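Cyclic nucleotide-binding protein (Brucella abortus biovar 1, PDB 5D1I) is of unknown function but carries a cyclic nucleotide-binding domain and may act in DNA-binding transcription regulation. Local coordinates at residues L44-L50 and A105-V109; A60-G66 and V84-L90; A94-Q98 and I116-F121. All coordinates share one frame. Residue numbers count along the deposited sequence, not the author numbering.

In the fold
The three contacts lie in one cyclic nucleotide-binding domain, a beta barrel of the cupin type. Contact 1 joins the ends of strands 49-51 and 104-107. Contact 2 lies 12 Å away between centres and touches it: Leu50 CD2 is 3.6 Å from Tyr61 CG. Contact 3 sits across the centre of the chain from contact 1, with centres 22 Å apart and nearest atoms about 9 Å apart. Contact 2 bridges them. Ala60 O is 2.8 Å from Ile116 N, a probable hydrogen bond between neighbouring strands 56-63 and 111-117. Residues 94-98 probably correspond to part of the phosphate-binding cassette that borders the nucleotide pocket in related proteins.

Contact 1: residues L44-L50 and A105-V109; sequences LRAGREL and AVADV
The 44-50 segment leaves strand 40-44, turns through Arg45 to Arg48 and enters strand 49-51. The turn is type II, closed by Arg48 N to Arg45 O at 3.1 Å. Gly47 takes its third position at phi 90°, psi -8°, where a CB would jam against the preceding carbonyl.

Three backbone hydrogen bonds hold this segment to 105-109. Gly47 N gives to Ala107 O at 2.7 Å and Ala107 N to Arg48 O at 2.9 Å. The longer third runs from Leu50 N to Ala105 O at 3.3 Å. Glu49 and Val106 form the antiparallel non-hydrogen-bonded pair, with CA atoms 4.3 Å apart. At this pair, Val106 CA lies 3.4 Å from Arg48 O and Glu49 CA 3.4 Å from Ala105 O, both CA-H...O contacts. Ala46 CA is 4.3 Å from Val109 CA.

This is the edge of one antiparallel sheet in the beta barrel of a cyclic nucleotide-binding domain. Strand 104-107 also pairs with strand 68-74, and strand 49-51 is outermost in this sheet of the chain.

Glu49 (chi1 m, chi2 t) and Val106 (p) share one face of the sheet, with Glu49 CG 4.0 Å from Val106 CB. Both touch Phe71, and Glu49 OE2 forms a salt bridge with Arg78. Val106 CG2 also lies 3.5 Å from Gly47 O. Leu44 comes from strand 40-44 and points toward 105-109. Buried in its m,t rotamer, it brings CB to 4.1 Å from Ala107 CB. Ala107 CB is 3.5 Å from Arg45 O. At the exposed turn, Ala46 CB rests 3.5 Å from Asp108 O. Asp108 points away, and its OD1 bonds Thr69.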
loop_
_atom_site.group_PDB
_atom_site.type_symbol
_atom_site.label_atom_id
_atom_site.label_comp_id
_atom_site.label_asym_id
_atom_site.label_seq_id
_atom_site.Cartn_x
_atom_site.Cartn_y
_atom_site.Cartn_z
ATOM N N LEU A 44 -10.341 1.658 17.745
ATOM C CA LEU A 44 -9.274 1.539 18.727
ATOM C C LEU A 44 -9.217 2.767 19.617
ATOM O O LEU A 44 -9.037 3.882 19.129
ATOM C CB LEU A 44 -7.921 1.347 18.037
ATOM C CG LEU A 44 -7.840 0.303 16.922
ATOM C CD1 LEU A 44 -6.468 0.325 16.275
ATOM C CD2 LEU A 44 -8.164 -1.085 17.451
ATOM N N ARG A 45 -9.369 2.564 20.921
ATOM C CA ARG A 45 -9.216 3.661 21.865
ATOM C C ARG A 45 -7.757 4.099 21.927
ATOM O O ARG A 45 -6.858 3.335 21.586
ATOM C CB ARG A 45 -9.708 3.253 23.257
ATOM C CG ARG A 45 -11.185 2.891 23.307
ATOM C CD ARG A 45 -11.622 2.493 24.711
ATOM N NE ARG A 45 -13.014 2.048 24.742
ATOM C CZ ARG A 45 -14.054 2.858 24.922
ATOM N NH1 ARG A 45 -13.865 4.160 25.088
ATOM N NH2 ARG A 45 -15.286 2.365 24.933
ATOM N N ALA A 46 -7.529 5.335 22.353
ATOM C CA ALA A 46 -6.171 5.828 22.554
ATOM C C ALA A 46 -5.429 4.936 23.543
ATOM O O ALA A 46 -5.963 4.572 24.592
ATOM C CB ALA A 46 -6.194 7.268 23.045
ATOM N N GLY A 47 -4.203 4.566 23.195
ATOM C CA GLY A 47 -3.403 3.720 24.059
ATOM C C GLY A 47 -3.576 2.234 23.806
ATOM O O GLY A 47 -2.841 1.425 24.369
ATOM N N ARG A 48 -4.536 1.861 22.964
ATOM C CA ARG A 48 -4.722 0.447 22.650
ATOM C C ARG A 48 -3.651 -0.072 21.704
ATOM O O ARG A 48 -3.323 0.559 20.697
ATOM C CB ARG A 48 -6.093 0.174 22.032
ATOM C CG ARG A 48 -6.224 -1.277 21.574
ATOM C CD ARG A 48 -7.580 -1.611 21.012
ATOM N NE ARG A 48 -7.699 -3.035 20.717
ATOM C CZ ARG A 48 -8.824 -3.624 20.330
ATOM N NH1 ARG A 48 -9.931 -2.909 20.192
ATOM N NH2 ARG A 48 -8.844 -4.925 20.082
ATOM N N GLU A 49 -3.115 -1.240 22.026
ATOM C CA GLU A 49 -2.194 -1.900 21.123
ATOM C C GLU A 49 -2.929 -2.888 20.248
ATOM O O GLU A 49 -3.765 -3.663 20.717
ATOM C CB GLU A 49 -1.090 -2.597 21.894
ATOM C CG GLU A 49 -0.171 -1.633 22.593
ATOM C CD GLU A 49 0.995 -2.329 23.233
ATOM O OE1 GLU A 49 1.804 -2.935 22.498
ATOM O OE2 GLU A 49 1.098 -2.270 24.472
ATOM N N LEU A 50 -2.609 -2.836 18.962
ATOM C CA LEU A 50 -3.199 -3.711 17.968
ATOM C C LEU A 50 -2.583 -5.102 18.069
ATOM O O LEU A 50 -3.277 -6.114 17.986
ATOM C CB LEU A 50 -2.984 -3.122 16.575
ATOM C CG LEU A 50 -4.073 -3.308 15.525
ATOM C CD1 LEU A 50 -5.449 -3.193 16.155
ATOM C CD2 LEU A 50 -3.887 -2.273 14.431
ATOM N N ALA A 105 2.676 -1.581 17.652
ATOM C CA ALA A 105 1.783 -0.537 17.164
ATOM C C ALA A 105 0.770 -0.174 18.236
ATOM O O ALA A 105 0.109 -1.049 18.787
ATOM C CB ALA A 105 1.074 -0.986 15.901
ATOM N N VAL A 106 0.652 1.118 18.526
ATOM C CA VAL A 106 -0.306 1.601 19.511
ATOM C C VAL A 106 -1.054 2.813 18.961
ATOM O O VAL A 106 -0.467 3.668 18.299
ATOM C CB VAL A 106 0.393 1.966 20.846
ATOM C CG1 VAL A 106 1.434 3.056 20.631
ATOM C CG2 VAL A 106 -0.623 2.393 21.900
ATOM N N ALA A 107 -2.357 2.868 19.213
ATOM C CA ALA A 107 -3.159 4.015 18.809
ATOM C C ALA A 107 -2.834 5.220 19.679
ATOM O O ALA A 107 -2.955 5.153 20.901
ATOM C CB ALA A 107 -4.642 3.686 18.893
ATOM N N ASP A 108 -2.419 6.315 19.049
ATOM C CA ASP A 108 -2.154 7.562 19.763
ATOM C C ASP A 108 -3.454 8.236 20.162
ATOM O O ASP A 108 -3.581 8.780 21.255
ATOM C CB ASP A 108 -1.325 8.517 18.905
ATOM C CG ASP A 108 0.004 7.924 18.492
ATOM O OD1 ASP A 108 0.522 7.059 19.225
ATOM O OD2 ASP A 108 0.534 8.321 17.435
ATOM N N VAL A 109 -4.412 8.215 19.246
ATOM C CA VAL A 109 -5.736 8.771 19.485
ATOM C C VAL A 109 -6.757 7.729 19.058
ATOM O O VAL A 109 -6.376 6.680 18.529
ATOM C CB VAL A 109 -5.957 10.077 18.708
ATOM C CG1 VAL A 109 -4.979 11.146 19.172
ATOM C CG2 VAL A 109 -5.810 9.828 17.214
#

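Contact 2: residues A60-G66 and V84-L90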
loop_
_atom_site.group_PDB
_atom_site.type_symbol
_atom_site.label_atom_id
_atom_site.label_comp_id
_atom_site.label_asym_id
_atom_site.label_seq_id
_atom_site.Cartn_x
_atom_site.Cartn_y
_atom_site.Cartn_z
ATOM N N ALA A 60 -4.134 -8.074 7.982
ATOM C CA ALA A 60 -3.614 -6.735 7.778
ATOM C C ALA A 60 -4.613 -5.710 8.280
ATOM O O ALA A 60 -5.823 -5.942 8.261
ATOM C CB ALA A 60 -3.300 -6.497 6.305
ATOM N N TYR A 61 -4.094 -4.578 8.734
ATOM C CA TYR A 61 -4.922 -3.474 9.193
ATOM C C TYR A 61 -4.679 -2.259 8.318
ATOM O O TYR A 61 -3.535 -1.888 8.074
ATOM C CB TYR A 61 -4.616 -3.125 10.652
ATOM C CG TYR A 61 -4.851 -4.249 11.634
ATOM C CD1 TYR A 61 -6.091 -4.417 12.238
ATOM C CD2 TYR A 61 -3.832 -5.132 11.972
ATOM C CE1 TYR A 61 -6.315 -5.437 13.138
ATOM C CE2 TYR A 61 -4.048 -6.157 12.877
ATOM C CZ TYR A 61 -5.292 -6.304 13.454
ATOM O OH TYR A 61 -5.522 -7.317 14.358
ATOM N N ILE A 62 -5.754 -1.633 7.853
ATOM C CA ILE A 62 -5.629 -0.397 7.099
ATOM C C ILE A 62 -6.274 0.714 7.905
ATOM O O ILE A 62 -7.415 0.585 8.346
ATOM C CB ILE A 62 -6.288 -0.488 5.702
ATOM C CG1 ILE A 62 -5.606 -1.562 4.845
ATOM C CG2 ILE A 62 -6.218 0.847 4.995
ATOM C CD1 ILE A 62 -6.189 -2.952 5.000
ATOM N N ILE A 63 -5.533 1.795 8.119
ATOM C CA ILE A 63 -6.046 2.921 8.891
ATOM C C ILE A 63 -7.004 3.760 8.061
ATOM O O ILE A 63 -6.683 4.152 6.940
ATOM C CB ILE A 63 -4.912 3.822 9.405
ATOM C CG1 ILE A 63 -3.947 3.023 10.278
ATOM C CG2 ILE A 63 -5.481 5.002 10.191
ATOM C CD1 ILE A 63 -2.770 3.839 10.777
ATOM N N VAL A 64 -8.181 4.023 8.617
ATOM C CA VAL A 64 -9.152 4.907 7.990
ATOM C C VAL A 64 -9.048 6.303 8.595
ATOM O O VAL A 64 -8.808 7.281 7.890
ATOM C CB VAL A 64 -10.588 4.379 8.152
ATOM C CG1 VAL A 64 -11.592 5.364 7.564
ATOM C CG2 VAL A 64 -10.726 3.016 7.496
ATOM N N THR A 65 -9.233 6.390 9.908
ATOM C CA THR A 65 -9.024 7.643 10.624
ATOM C C THR A 65 -8.194 7.393 11.878
ATOM O O THR A 65 -8.261 6.315 12.462
ATOM C CB THR A 65 -10.357 8.319 11.022
ATOM O OG1 THR A 65 -11.100 7.448 11.883
ATOM C CG2 THR A 65 -11.190 8.647 9.793
ATOM N N GLY A 66 -7.410 8.386 12.284
ATOM C CA GLY A 66 -6.644 8.287 13.514
ATOM C C GLY A 66 -5.144 8.225 13.306
ATOM O O GLY A 66 -4.648 8.402 12.192
ATOM N N VAL A 84 1.889 6.545 11.875
ATOM C CA VAL A 84 1.190 6.290 10.615
ATOM C C VAL A 84 -0.264 6.737 10.714
ATOM O O VAL A 84 -0.859 6.715 11.795
ATOM C CB VAL A 84 1.245 4.802 10.208
ATOM C CG1 VAL A 84 2.623 4.454 9.663
ATOM C CG2 VAL A 84 0.868 3.899 11.384
ATOM N N GLY A 85 -0.831 7.146 9.584
ATOM C CA GLY A 85 -2.184 7.673 9.557
ATOM C C GLY A 85 -3.016 7.069 8.444
ATOM O O GLY A 85 -2.680 6.005 7.933
ATOM N N PRO A 86 -4.106 7.752 8.061
ATOM C CA PRO A 86 -5.048 7.262 7.049
ATOM C C PRO A 86 -4.351 6.714 5.805
ATOM O O PRO A 86 -3.444 7.351 5.266
ATOM C CB PRO A 86 -5.872 8.506 6.712
ATOM C CG PRO A 86 -5.861 9.301 7.979
ATOM C CD PRO A 86 -4.485 9.080 8.574
ATOM N N GLY A 87 -4.751 5.519 5.385
ATOM C CA GLY A 87 -4.191 4.909 4.196
ATOM C C GLY A 87 -3.068 3.930 4.468
ATOM O O GLY A 87 -2.773 3.080 3.631
ATOM N N ALA A 88 -2.430 4.041 5.630
ATOM C CA ALA A 88 -1.325 3.142 5.951
ATOM C C ALA A 88 -1.847 1.733 6.156
ATOM O O ALA A 88 -2.924 1.540 6.717
ATOM C CB ALA A 88 -0.570 3.622 7.196
ATOM N N ILE A 89 -1.090 0.747 5.691
ATOM C CA ILE A 89 -1.449 -0.638 5.927
ATOM C C ILE A 89 -0.384 -1.311 6.783
ATOM O O ILE A 89 0.819 -1.115 6.579
ATOM C CB ILE A 89 -1.650 -1.424 4.605
ATOM C CG1 ILE A 89 -2.079 -2.859 4.902
ATOM C CG2 ILE A 89 -0.388 -1.414 3.749
ATOM C CD1 ILE A 89 -2.573 -3.602 3.685
ATOM N N LEU A 90 -0.837 -2.077 7.766
ATOM C CA LEU A 90 0.060 -2.814 8.635
ATOM C C LEU A 90 -0.160 -4.314 8.458
ATOM O O LEU A 90 -1.276 -4.802 8.621
ATOM C CB LEU A 90 -0.156 -2.412 10.093
ATOM C CG LEU A 90 -0.093 -0.917 10.410
ATOM C CD1 LEU A 90 -0.367 -0.680 11.888
ATOM C CD2 LEU A 90 1.261 -0.342 10.011
#
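A short antiparallel ladder and a type II beta turn make this contact in the beta barrel of the cyclic nucleotide-binding domain. Strand 56-63 pairs here with the short strand 89-90. Residues Gly85 to Ala88 form the turn just before it, closed by Ala88 N to Gly85 O at 3.0 Å. Gly87 holds a positive phi of 96° at its third position.

Tyr61 and Leu90 are the hydrogen-bonded pair. Tyr61 N gives to Leu90 O at 2.8 Å, and Leu90 N to Tyr61 O at 2.7 Å. Ile62 and Ile89 follow as the non-hydrogen-bonded pair, with CA atoms 4.3 Å apart. The turn carries the ladder on. Ile63 N bonds Ala88 O at 3.0 Å, and Gly87 N bonds Ile63 O at 2.8 Å.

The side chains alternate. Ile62 CG1 meets Ile89 CG1 at 3.8 Å on one face, where Ile62 also touches Ile17 and Leu18 of helix 11-18. Tyr61 and Leu90 point to the other face; Leu90 touches Leu70. Ile63, buried in its m,t rotamer, fills the bend of 84-88: its CD1 lies 3.7 Å from Val84 CG2 and 4.2 Å from Ala88 CB.

The second subunit packs against this region, with its Gly19 on Val84, its Gly22 on Ile89 and its Glu25 on Leu90. Beyond Ile63 the chain turns a corner. Val64 and Thr65 both face Glu112, a classic beta bulge. Pro86 closes over this corner, its CB 3.4 Å from Val64 O and its CD 3.7 Å from Gly66 O.

Contact 3: residues A94-Q98 and I116-F121; sequences ALIAQ and ISRSIF
Leu95 is the main bump of this contact. It ends a 3-10 segment, and its CA lies 4.7 Å from that of Arg118. The opposing chain passes from strand (116-117) to helix (118-121), with Ser117 at the N-cap position. Phe121 N bonds Ser117 O at 3.2 Å in the first helical turn.

Leu95, in the m,t rotamer, fits the hollow at this strand-to-helix junction. Its CD2 lies 3.5 Å from Ile116 O, 3.8 Å from Ser117 O and 4.3 Å from Ile116 CG2. Ala60 and Leu23 also touch its side chain. Residues 94-98 probably belong to the phosphate-binding cassette of this fold, so the packing joins that loop to the start of helix 118-124.

Phe121 (chi1 178°, chi2 70°) reaches back to the loop. Its CD2 sits 4.1 Å from Leu95 CB and 3.7 Å from Leu95 O. Ile96, with chi1 p, puts CG2 at 3.8 Å from Phe121 CE2; Met93 of the second subunit also packs on Ile96. Arg118 (chi1 t, chi2 t, chi3 p) runs along the loop. Its CG is 3.7 Å from Leu95 O, and its NH1 gives a weak hydrogen bond to Ala94 O at 2.7 Å.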
loop_
_atom_site.group_PDB
_atom_site.type_symbol
_atom_site.label_atom_id
_atom_site.label_comp_id
_atom_site.label_asym_id
_atom_site.label_seq_id
_atom_site.Cartn_x
_atom_site.Cartn_y
_atom_site.Cartn_z
ATOM N N ALA A 94 1.422 -10.345 5.563
ATOM C CA ALA A 94 0.786 -11.464 6.253
ATOM C C ALA A 94 -0.275 -12.118 5.375
ATOM O O ALA A 94 -0.607 -13.282 5.565
ATOM C CB ALA A 94 0.175 -11.008 7.565
ATOM N N LEU A 95 -0.790 -11.364 4.409
ATOM C CA LEU A 95 -1.855 -11.848 3.537
ATOM C C LEU A 95 -1.346 -12.847 2.508
ATOM O O LEU A 95 -2.128 -13.620 1.948
ATOM C CB LEU A 95 -2.531 -10.676 2.817
ATOM C CG LEU A 95 -3.265 -9.644 3.676
ATOM C CD1 LEU A 95 -3.873 -8.564 2.797
ATOM C CD2 LEU A 95 -4.332 -10.304 4.525
ATOM N N ILE A 96 -0.040 -12.832 2.250
ATOM C CA ILE A 96 0.519 -13.654 1.178
ATOM C C ILE A 96 1.722 -14.492 1.593
ATOM O O ILE A 96 2.285 -15.212 0.771
ATOM C CB ILE A 96 0.940 -12.784 -0.022
ATOM C CG1 ILE A 96 2.044 -11.808 0.385
ATOM C CG2 ILE A 96 -0.262 -12.036 -0.588
ATOM C CD1 ILE A 96 2.601 -11.000 -0.768
ATOM N N ALA A 97 2.122 -14.400 2.858
ATOM C CA ALA A 97 3.280 -15.152 3.332
ATOM C C ALA A 97 3.220 -15.376 4.835
ATOM O O ALA A 97 2.488 -14.689 5.541
ATOM C CB ALA A 97 4.565 -14.432 2.959
ATOM N N GLN A 98 3.981 -16.350 5.321
ATOM C CA GLN A 98 4.040 -16.591 6.757
ATOM C C GLN A 98 4.916 -15.515 7.385
ATOM O O GLN A 98 6.097 -15.404 7.066
ATOM C CB GLN A 98 4.574 -17.995 7.059
ATOM C CG GLN A 98 4.335 -18.435 8.495
ATOM C CD GLN A 98 3.770 -19.839 8.603
ATOM O OE1 GLN A 98 4.423 -20.739 9.132
ATOM N NE2 GLN A 98 2.547 -20.030 8.113
ATOM N N ILE A 116 -8.289 -6.879 7.431
ATOM C CA ILE A 116 -8.431 -7.846 6.356
ATOM C C ILE A 116 -7.778 -9.147 6.768
ATOM O O ILE A 116 -6.561 -9.207 6.929
ATOM C CB ILE A 116 -7.785 -7.358 5.044
ATOM C CG1 ILE A 116 -8.273 -5.958 4.682
ATOM C CG2 ILE A 116 -8.075 -8.340 3.912
ATOM C CD1 ILE A 116 -9.716 -5.913 4.275
ATOM N N SER A 117 -8.580 -10.188 6.957
ATOM C CA SER A 117 -8.022 -11.493 7.268
ATOM C C SER A 117 -7.413 -12.126 6.025
ATOM O O SER A 117 -7.812 -11.831 4.894
ATOM C CB SER A 117 -9.090 -12.416 7.851
ATOM O OG SER A 117 -10.083 -12.700 6.883
ATOM N N ARG A 118 -6.440 -12.998 6.241
ATOM C CA ARG A 118 -5.870 -13.770 5.153
ATOM C C ARG A 118 -6.966 -14.573 4.448
ATOM O O ARG A 118 -7.014 -14.625 3.217
ATOM C CB ARG A 118 -4.771 -14.692 5.686
ATOM C CG ARG A 118 -3.961 -15.390 4.622
ATOM C CD ARG A 118 -2.549 -15.660 5.113
ATOM N NE ARG A 118 -2.526 -16.234 6.454
ATOM C CZ ARG A 118 -1.468 -16.208 7.259
ATOM N NH1 ARG A 118 -0.344 -15.624 6.864
ATOM N NH2 ARG A 118 -1.536 -16.763 8.460
ATOM N N SER A 119 -7.864 -15.166 5.229
ATOM C CA SER A 119 -8.922 -16.010 4.673
ATOM C C SER A 119 -9.864 -15.248 3.733
ATOM O O SER A 119 -10.265 -15.775 2.694
ATOM C CB SER A 119 -9.729 -16.664 5.797
ATOM O OG SER A 119 -10.535 -15.713 6.468
ATOM N N ILE A 120 -10.213 -14.016 4.091
ATOM C CA ILE A 120 -11.074 -13.202 3.241
ATOM C C ILE A 120 -10.371 -12.900 1.930
ATOM O O ILE A 120 -10.940 -13.074 0.854
ATOM C CB ILE A 120 -11.486 -11.880 3.928
ATOM C CG1 ILE A 120 -12.604 -12.136 4.936
ATOM C CG2 ILE A 120 -11.971 -10.864 2.903
ATOM C CD1 ILE A 120 -13.899 -12.597 4.299
ATOM N N PHE A 121 -9.124 -12.451 2.033
ATOM C CA PHE A 121 -8.306 -12.164 0.864
ATOM C C PHE A 121 -8.238 -13.369 -0.065
ATOM O O PHE A 121 -8.403 -13.240 -1.280
ATOM C CB PHE A 121 -6.901 -11.742 1.298
ATOM C CG PHE A 121 -5.969 -11.461 0.156
ATOM C CD1 PHE A 121 -6.151 -10.349 -0.647
ATOM C CD2 PHE A 121 -4.898 -12.300 -0.101
ATOM C CE1 PHE A 121 -5.288 -10.082 -1.700
ATOM C CE2 PHE A 121 -4.029 -12.037 -1.150
ATOM C CZ PHE A 121 -4.228 -10.925 -1.949
#